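Local coordinates for AlgX/AlgJ SGNH hydrolase-like domain-containing protein (Eubacterium siraeum, PDB 4NZK), which is of unknown function but belongs to the DHHW family of the SGNH hydrolase clan, and is possibly a hydrolase or an acyl-transfer enzyme, at residues 61-66 with 117-122; 168-173 with 295-300; 173-178 with 183-188. All coordinates share one frame; numbering follows the deposited sequence.

Near the N terminus, strand 62-67 of a small antiparallel sheet meets the loop after helix 111-114; this is contact 1, and it closes a loop of 50 residues. The chain then reaches helix 167-180, which serves both other contacts. Of these two, contact 3 closes first, a tight return of four residues that brings 183-188 back along the last turns of the helix. Contact 2 closes last, when 295-300, between strands 282-287 and 304-309, packs on the same helix. Contact 3 is thus nested inside contact 2. They share A173 and touch directly, Y171 to K186 and F298 to F177. Contact 1 stands apart, its centre about 29 Å from that of contact 2.

Contact 1. Residues 61-66 with 117-122; sequences GQLVVD and EGYEKY
This is a small apolar contact between a strand and a loop, with L63 laid over the ring of Y119. L63 lies on strand 62-67, the middle strand of a three-stranded antiparallel sheet. Y119 sits in the loop between helices 111-114 and 126-136.

The two branches of L63 touch the tyrosine differently. Methyl CD2 sits above the middle of the ring, 3.8 Å from its centroid and only 7° off the ring normal. This is a CH-pi contact over the face. Methyl CD1 lies further along, toward the hydroxyl end, with L63 CD1 3.6 Å from Y119 CE1. The two side chains cross at about a right angle. In L63, CG is anti to the backbone N (chi1 175°), and both methyls reach the ring. At the far end of the ring, Y119 OH comes within 4.4 Å of V65 CG2, a looser touch from the next residue on the same side of the strand.

The loop has its own internal bonds. Y122 N donates to Y119 O at 2.9 Å, closing the short 3-10 turn 120-122. G118 N makes a weak bond to E120 OE1. On the strand side, L63 is bonded through its backbone to I74 of the neighbouring strand, and its side chain also touches L115 and Q58.

The two segments share dispersion and CH-pi contact, without a polar bond between them. This attraction is carried mainly by the L63 methyls on one face of Y119.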
loop_
_atom_site.group_PDB
_atom_site.type_symbol
_atom_site.label_atom_id
_atom_site.label_comp_id
_atom_site.label_asym_id
_atom_site.label_seq_id
_atom_site.Cartn_x
_atom_site.Cartn_y
_atom_site.Cartn_z
ATOM N N GLY A 61 -21.492 -1.382 -1.908
ATOM C CA GLY A 61 -20.464 -2.401 -1.627
ATOM C C GLY A 61 -19.783 -2.291 -0.292
ATOM O O GLY A 61 -18.807 -3.000 -0.047
ATOM N N GLN A 62 -20.311 -1.426 0.574
ATOM C CA GLN A 62 -19.767 -1.176 1.895
ATOM C C GLN A 62 -20.777 -1.600 2.953
ATOM O O GLN A 62 -21.983 -1.574 2.754
ATOM C CB GLN A 62 -19.465 0.312 2.105
ATOM C CG GLN A 62 -18.881 1.044 0.911
ATOM C CD GLN A 62 -17.579 0.459 0.430
ATOM O OE1 GLN A 62 -16.649 0.276 1.207
ATOM N NE2 GLN A 62 -17.496 0.198 -0.870
ATOM N N LEU A 63 -20.255 -1.929 4.115
ATOM C CA LEU A 63 -21.056 -2.132 5.325
ATOM C C LEU A 63 -20.685 -1.056 6.327
ATOM O O LEU A 63 -19.516 -0.873 6.662
ATOM C CB LEU A 63 -20.726 -3.509 5.914
ATOM C CG LEU A 63 -21.364 -3.880 7.269
ATOM C CD1 LEU A 63 -22.874 -4.017 7.130
ATOM C CD2 LEU A 63 -20.786 -5.145 7.886
ATOM N N VAL A 64 -21.703 -0.360 6.823
ATOM C CA VAL A 64 -21.567 0.538 7.931
ATOM C C VAL A 64 -22.142 -0.180 9.137
ATOM O O VAL A 64 -23.304 -0.583 9.133
ATOM C CB VAL A 64 -22.296 1.840 7.685
ATOM C CG1 VAL A 64 -22.184 2.743 8.913
ATOM C CG2 VAL A 64 -21.721 2.530 6.475
ATOM N N VAL A 65 -21.326 -0.342 10.171
ATOM C CA VAL A 65 -21.752 -1.113 11.340
ATOM C C VAL A 65 -21.010 -0.656 12.582
ATOM O O VAL A 65 -19.881 -0.198 12.496
ATOM C CB VAL A 65 -21.509 -2.615 11.061
ATOM C CG1 VAL A 65 -20.035 -2.892 10.801
ATOM C CG2 VAL A 65 -22.088 -3.527 12.138
ATOM N N ASP A 66 -21.684 -0.720 13.737
ATOM C CA ASP A 66 -21.029 -0.380 14.984
ATOM C C ASP A 66 -20.460 -1.633 15.647
ATOM O O ASP A 66 -21.136 -2.660 15.783
ATOM C CB ASP A 66 -21.998 0.342 15.931
ATOM C CG ASP A 66 -22.364 1.754 15.473
ATOM O OD1 ASP A 66 -22.006 2.163 14.361
ATOM O OD2 ASP A 66 -23.041 2.469 16.248
ATOM N N GLU A 117 -19.771 -10.911 13.189
ATOM C CA GLU A 117 -20.459 -12.181 13.014
ATOM C C GLU A 117 -21.743 -11.990 12.215
ATOM O O GLU A 117 -22.429 -10.966 12.330
ATOM C CB GLU A 117 -20.751 -12.846 14.362
ATOM C CG GLU A 117 -21.806 -12.135 15.186
ATOM N N GLY A 118 -22.044 -12.977 11.378
ATOM C CA GLY A 118 -23.276 -12.941 10.610
ATOM C C GLY A 118 -23.176 -12.366 9.220
ATOM O O GLY A 118 -24.152 -12.398 8.489
ATOM N N TYR A 119 -22.003 -11.864 8.828
ATOM C CA TYR A 119 -21.870 -11.286 7.502
ATOM C C TYR A 119 -21.064 -12.139 6.540
ATOM O O TYR A 119 -20.754 -11.657 5.459
ATOM C CB TYR A 119 -21.248 -9.869 7.594
ATOM C CG TYR A 119 -22.182 -8.885 8.223
ATOM C CD1 TYR A 119 -23.127 -8.213 7.455
ATOM C CD2 TYR A 119 -22.175 -8.662 9.591
ATOM C CE1 TYR A 119 -23.999 -7.312 8.025
ATOM C CE2 TYR A 119 -23.048 -7.765 10.165
ATOM C CZ TYR A 119 -23.966 -7.100 9.369
ATOM O OH TYR A 119 -24.841 -6.211 9.949
ATOM N N GLU A 120 -20.765 -13.385 6.927
ATOM C CA GLU A 120 -19.974 -14.311 6.127
ATOM C C GLU A 120 -20.534 -14.489 4.702
ATOM O O GLU A 120 -19.754 -14.577 3.742
ATOM C CB GLU A 120 -19.839 -15.681 6.840
ATOM C CG GLU A 120 -19.093 -15.643 8.193
ATOM C CD GLU A 120 -19.940 -15.216 9.411
ATOM O OE1 GLU A 120 -21.159 -14.938 9.282
ATOM O OE2 GLU A 120 -19.379 -15.150 10.535
ATOM N N LYS A 121 -21.858 -14.487 4.556
ATOM C CA LYS A 121 -22.483 -14.689 3.255
ATOM C C LYS A 121 -22.328 -13.482 2.293
ATOM O O LYS A 121 -22.623 -13.588 1.096
ATOM C CB LYS A 121 -23.957 -15.149 3.409
ATOM C CG LYS A 121 -24.939 -14.063 3.812
ATOM C CD LYS A 121 -26.215 -14.653 4.443
ATOM C CE LYS A 121 -27.422 -13.765 4.239
ATOM N NZ LYS A 121 -28.555 -14.109 5.150
ATOM N N TYR A 122 -21.830 -12.356 2.825
ATOM C CA TYR A 122 -21.645 -11.140 2.053
ATOM C C TYR A 122 -20.192 -10.783 1.794
ATOM O O TYR A 122 -19.920 -9.719 1.253
ATOM C CB TYR A 122 -22.293 -9.945 2.756
ATOM C CG TYR A 122 -23.760 -10.133 3.052
ATOM C CD1 TYR A 122 -24.708 -10.170 2.033
ATOM C CD2 TYR A 122 -24.202 -10.259 4.373
ATOM C CE1 TYR A 122 -26.064 -10.331 2.328
ATOM C CE2 TYR A 122 -25.534 -10.428 4.669
ATOM C CZ TYR A 122 -26.454 -10.475 3.645
ATOM O OH TYR A 122 -27.784 -10.641 3.992
#

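Contact 2. Residues 168-173 with 295-300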
loop_
_atom_site.group_PDB
_atom_site.type_symbol
_atom_site.label_atom_id
_atom_site.label_comp_id
_atom_site.label_asym_id
_atom_site.label_seq_id
_atom_site.Cartn_x
_atom_site.Cartn_y
_atom_site.Cartn_z
ATOM N N LEU A 168 0.528 1.925 11.050
ATOM C CA LEU A 168 1.000 0.783 11.853
ATOM C C LEU A 168 0.801 -0.533 11.089
ATOM O O LEU A 168 1.633 -1.419 11.160
ATOM C CB LEU A 168 0.298 0.756 13.210
ATOM C CG LEU A 168 0.637 -0.399 14.187
ATOM C CD1 LEU A 168 2.100 -0.386 14.558
ATOM C CD2 LEU A 168 -0.221 -0.385 15.432
ATOM N N GLY A 169 -0.340 -0.671 10.415
ATOM C CA GLY A 169 -0.588 -1.844 9.579
ATOM C C GLY A 169 0.457 -1.937 8.483
ATOM O O GLY A 169 1.028 -3.013 8.231
ATOM N N ALA A 170 0.715 -0.814 7.824
ATOM C CA ALA A 170 1.703 -0.786 6.745
ATOM C C ALA A 170 3.070 -1.164 7.260
ATOM O O ALA A 170 3.843 -1.794 6.528
ATOM C CB ALA A 170 1.742 0.567 6.095
ATOM N N TYR A 171 3.397 -0.762 8.496
ATOM C CA TYR A 171 4.668 -1.146 9.097
ATOM C C TYR A 171 4.825 -2.646 9.188
ATOM O O TYR A 171 5.905 -3.184 8.876
ATOM C CB TYR A 171 4.794 -0.551 10.512
ATOM C CG TYR A 171 5.993 -1.015 11.277
ATOM C CD1 TYR A 171 7.267 -0.495 11.006
ATOM C CD2 TYR A 171 5.890 -2.015 12.222
ATOM C CE1 TYR A 171 8.402 -0.935 11.707
ATOM C CE2 TYR A 171 7.026 -2.458 12.945
ATOM C CZ TYR A 171 8.275 -1.925 12.669
ATOM O OH TYR A 171 9.399 -2.322 13.406
ATOM N N TYR A 172 3.787 -3.347 9.648
ATOM C CA TYR A 172 3.914 -4.809 9.741
ATOM C C TYR A 172 4.104 -5.482 8.386
ATOM O O TYR A 172 4.812 -6.483 8.283
ATOM C CB TYR A 172 2.759 -5.414 10.482
ATOM C CG TYR A 172 2.789 -5.095 11.961
ATOM C CD1 TYR A 172 3.863 -5.477 12.759
ATOM C CD2 TYR A 172 1.760 -4.401 12.561
ATOM C CE1 TYR A 172 3.900 -5.157 14.126
ATOM C CE2 TYR A 172 1.787 -4.084 13.907
ATOM C CZ TYR A 172 2.847 -4.480 14.697
ATOM O OH TYR A 172 2.853 -4.212 16.062
ATOM N N ALA A 173 3.465 -4.956 7.346
ATOM C CA ALA A 173 3.658 -5.480 6.009
ATOM C C ALA A 173 5.053 -5.144 5.504
ATOM O O ALA A 173 5.758 -6.034 4.978
ATOM C CB ALA A 173 2.578 -4.970 5.085
ATOM N N VAL A 295 6.110 3.251 2.350
ATOM C CA VAL A 295 7.365 3.914 1.949
ATOM C C VAL A 295 8.211 4.424 3.101
ATOM O O VAL A 295 9.432 4.174 3.105
ATOM C CB VAL A 295 7.110 5.001 0.876
ATOM C CG1 VAL A 295 8.380 5.763 0.549
ATOM C CG2 VAL A 295 6.558 4.354 -0.394
ATOM N N PRO A 296 7.593 5.084 4.109
ATOM C CA PRO A 296 8.415 5.561 5.225
ATOM C C PRO A 296 9.233 4.454 5.911
ATOM O O PRO A 296 10.290 4.718 6.483
ATOM C CB PRO A 296 7.364 6.146 6.190
ATOM C CG PRO A 296 6.290 6.662 5.260
ATOM C CD PRO A 296 6.198 5.552 4.232
ATOM N N PHE A 297 8.730 3.230 5.857
ATOM C CA PHE A 297 9.357 2.082 6.543
ATOM C C PHE A 297 10.434 1.414 5.734
ATOM O O PHE A 297 11.001 0.433 6.195
ATOM C CB PHE A 297 8.275 1.079 6.944
ATOM C CG PHE A 297 7.153 1.714 7.715
ATOM C CD1 PHE A 297 7.413 2.362 8.921
ATOM C CD2 PHE A 297 5.855 1.705 7.236
ATOM C CE1 PHE A 297 6.400 2.979 9.648
ATOM C CE2 PHE A 297 4.850 2.326 7.943
ATOM C CZ PHE A 297 5.111 2.960 9.148
ATOM N N PHE A 298 10.724 1.932 4.537
ATOM C CA PHE A 298 11.824 1.404 3.727
ATOM C C PHE A 298 13.084 2.260 3.757
ATOM O O PHE A 298 14.165 1.799 3.365
ATOM C CB PHE A 298 11.402 1.237 2.266
ATOM C CG PHE A 298 10.252 0.299 2.062
ATOM C CD1 PHE A 298 10.101 -0.826 2.830
ATOM C CD2 PHE A 298 9.323 0.549 1.067
ATOM C CE1 PHE A 298 9.056 -1.709 2.591
ATOM C CE2 PHE A 298 8.274 -0.315 0.842
ATOM C CZ PHE A 298 8.143 -1.432 1.600
ATOM N N ILE A 299 12.951 3.480 4.260
ATOM C CA ILE A 299 14.039 4.464 4.228
ATOM C C ILE A 299 15.279 3.991 4.985
ATOM O O ILE A 299 16.401 4.199 4.537
ATOM C CB ILE A 299 13.526 5.833 4.722
ATOM C CG1 ILE A 299 12.662 6.444 3.581
ATOM C CG2 ILE A 299 14.684 6.749 5.092
ATOM C CD1 ILE A 299 11.886 7.679 3.924
ATOM N N ASP A 300 15.066 3.311 6.104
ATOM C CA ASP A 300 16.174 2.838 6.903
ATOM C C ASP A 300 16.907 1.667 6.210
ATOM O O ASP A 300 18.017 1.337 6.604
ATOM C CB ASP A 300 15.724 2.341 8.294
ATOM C CG ASP A 300 15.126 3.447 9.225
ATOM O OD1 ASP A 300 15.536 4.637 9.178
ATOM O OD2 ASP A 300 14.227 3.079 10.032
#
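A T-shaped aromatic pair, Y171 with F297, joins helix 167-180 to the connection between strands 282-287 and 304-309. These two strands are parallel neighbours in the mixed central sheet, as expected of the alpha/beta fold of the SGNH hydrolase clan. The contact is buried.

The edge of the Y171 ring points at the face of the F297 ring. Their planes stand at 77°, and the centroids are 5.3 Å apart. The leading atom is Y171 CD1, which lies 3.5 Å from F297 CD1. The same face of F297 also takes the start of the tyrosine side chain. Y171 CB stands over the ring centre, 3.8 Å from the centroid of F297, in a CH-pi contact. One face thus carries both the CB and the ring edge of one residue.

The torsions explain this. With CG anti to the backbone N (chi1 173°), the ring of Y171 stands across F297 and turns its CD1 edge onto the face that CB already covers. F297 has CG anti to its carbonyl carbon (chi1 -52°), which sends its ring toward the helix. The helix backbone lies over the same face, with Y171 N 3.5 Å from F297 CE2. The A170 methyl comes in beside the ring, A170 CB 4.0 Å from F297 CE2.

F298 turns to other neighbours. Its ring meets F177 further along the helix and packs on L283 and I285 of the sheet. F297 itself also touches A174, one turn on from A170. The polar end of Y171 lies beyond the aromatic pair, where Y171 OH is hydrogen-bonded to the backbone O of K186.

Contact 3. Residues 173-178 with 183-188; sequences AAKAFC and VPVKEL
The C-terminal part of helix 167-180 and the chain that leaves it form this contact, a tight return in which 183-188 folds back along the helix before strand 192-199. The first tie is a backbone bond. V183 N reaches back five residues and donates to C178 O at 3.0 Å.

V185 points at the helix and divides its methyls between two residues. CG1 of V185 packs on C178, 3.8 Å from CB and equally near SG. CG2 of V185 lies across the aliphatic chain of K175, 3.8 Å from its CG. A chi1 of -58° sets V185 CG1 anti to the carbonyl carbon and CG2 between N and the carbonyl carbon, which turns CG1 to C178 and CG2 to K175. The lysine chain is extended and crosses the valine at about a right angle. CG2 of V185 also touches Y171.

A water joins the two backbones. It donates to K175 O at 2.8 Å and accepts from V185 N at 3.0 Å. With an alanine in place of this valine both methyls go, and C178 SG and the K175 chain would probably lose their packing partner, leaving a gap between the helix and the returning chain.

Two backbone links, one direct and one through water, tie the return to the helix, and V185 packs against the helix beside them. K175 contributes its hydrocarbon part here, not its charge.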
loop_
_atom_site.group_PDB
_atom_site.type_symbol
_atom_site.label_atom_id
_atom_site.label_comp_id
_atom_site.label_asym_id
_atom_site.label_seq_id
_atom_site.Cartn_x
_atom_site.Cartn_y
_atom_site.Cartn_z
ATOM N N ALA A 173 3.465 -4.956 7.346
ATOM C CA ALA A 173 3.658 -5.480 6.009
ATOM C C ALA A 173 5.053 -5.144 5.504
ATOM O O ALA A 173 5.758 -6.034 4.978
ATOM C CB ALA A 173 2.578 -4.970 5.085
ATOM N N ALA A 174 5.500 -3.904 5.731
ATOM C CA ALA A 174 6.852 -3.505 5.345
ATOM C C ALA A 174 7.871 -4.386 6.050
ATOM O O ALA A 174 8.882 -4.804 5.464
ATOM C CB ALA A 174 7.105 -2.035 5.642
ATOM N N LYS A 175 7.618 -4.654 7.327
ATOM C CA LYS A 175 8.515 -5.508 8.102
ATOM C C LYS A 175 8.638 -6.904 7.503
ATOM O O LYS A 175 9.731 -7.455 7.410
ATOM C CB LYS A 175 7.998 -5.584 9.538
ATOM C CG LYS A 175 8.810 -6.506 10.442
ATOM C CD LYS A 175 8.410 -6.409 11.911
ATOM C CE LYS A 175 9.231 -7.370 12.764
ATOM N NZ LYS A 175 9.107 -6.978 14.172
ATOM N N ALA A 176 7.518 -7.451 7.054
ATOM C CA ALA A 176 7.544 -8.788 6.461
ATOM C C ALA A 176 8.388 -8.788 5.177
ATOM O O ALA A 176 9.143 -9.723 4.912
ATOM C CB ALA A 176 6.143 -9.256 6.142
ATOM N N PHE A 177 8.204 -7.752 4.362
ATOM C CA PHE A 177 8.989 -7.622 3.128
ATOM C C PHE A 177 10.467 -7.456 3.405
ATOM O O PHE A 177 11.292 -8.155 2.816
ATOM C CB PHE A 177 8.468 -6.488 2.262
ATOM C CG PHE A 177 9.447 -6.047 1.214
ATOM C CD1 PHE A 177 9.789 -6.867 0.180
ATOM C CD2 PHE A 177 10.022 -4.792 1.289
ATOM C CE1 PHE A 177 10.733 -6.435 -0.758
ATOM C CE2 PHE A 177 10.957 -4.385 0.395
ATOM C CZ PHE A 177 11.311 -5.206 -0.654
ATOM N N CYS A 178 10.787 -6.542 4.311
ATOM C CA CYS A 178 12.179 -6.242 4.622
ATOM C C CYS A 178 12.910 -7.457 5.206
ATOM O O CYS A 178 14.115 -7.669 4.930
ATOM C CB CYS A 178 12.317 -5.024 5.520
ATOM S SG CYS A 178 11.988 -3.483 4.610
ATOM N N VAL A 183 16.996 -7.031 4.763
ATOM C CA VAL A 183 17.312 -5.693 5.265
ATOM C C VAL A 183 16.222 -5.289 6.268
ATOM O O VAL A 183 15.417 -4.378 6.032
ATOM C CB VAL A 183 17.448 -4.651 4.135
ATOM C CG1 VAL A 183 18.785 -4.797 3.441
ATOM C CG2 VAL A 183 16.309 -4.747 3.127
ATOM N N PRO A 184 16.204 -5.964 7.410
ATOM C CA PRO A 184 15.076 -5.776 8.349
ATOM C C PRO A 184 14.882 -4.360 8.854
ATOM O O PRO A 184 15.856 -3.614 8.989
ATOM C CB PRO A 184 15.403 -6.712 9.508
ATOM C CG PRO A 184 16.751 -7.218 9.262
ATOM C CD PRO A 184 17.103 -7.037 7.839
ATOM N N VAL A 185 13.614 -4.012 9.115
ATOM C CA VAL A 185 13.252 -2.717 9.650
ATOM C C VAL A 185 13.776 -2.542 11.080
ATOM O O VAL A 185 14.108 -3.513 11.793
ATOM C CB VAL A 185 11.723 -2.485 9.646
ATOM C CG1 VAL A 185 11.166 -2.613 8.227
ATOM C CG2 VAL A 185 11.010 -3.446 10.588
ATOM N N LYS A 186 13.901 -1.276 11.448
ATOM C CA LYS A 186 14.139 -0.922 12.829
ATOM C C LYS A 186 12.832 -0.944 13.601
ATOM O O LYS A 186 11.735 -0.962 13.028
ATOM C CB LYS A 186 14.765 0.460 12.914
ATOM C CG LYS A 186 16.123 0.582 12.249
ATOM C CD LYS A 186 16.738 1.950 12.525
ATOM C CE LYS A 186 18.058 2.185 11.839
ATOM N NZ LYS A 186 19.080 1.202 12.277
ATOM N N GLU A 187 12.981 -0.922 14.918
ATOM C CA GLU A 187 11.874 -0.816 15.830
ATOM C C GLU A 187 11.099 0.483 15.595
ATOM O O GLU A 187 11.683 1.510 15.280
ATOM C CB GLU A 187 12.483 -0.876 17.256
ATOM C CG GLU A 187 13.494 -2.056 17.373
ATOM C CD GLU A 187 15.119 -1.951 17.201
ATOM O OE1 GLU A 187 16.013 -1.570 16.293
ATOM O OE2 GLU A 187 15.539 -2.647 18.135
ATOM N N LEU A 188 9.775 0.436 15.772
ATOM C CA LEU A 188 8.973 1.644 15.603
ATOM C C LEU A 188 9.357 2.752 16.601
ATOM O O LEU A 188 9.202 3.955 16.331
ATOM C CB LEU A 188 7.496 1.265 15.681
ATOM C CG LEU A 188 6.503 2.023 14.886
ATOM C CD1 LEU A 188 6.908 2.338 13.450
ATOM C CD2 LEU A 188 5.169 1.286 14.910
HETATM O O HOH W 1 11.972 -6.498 8.812
#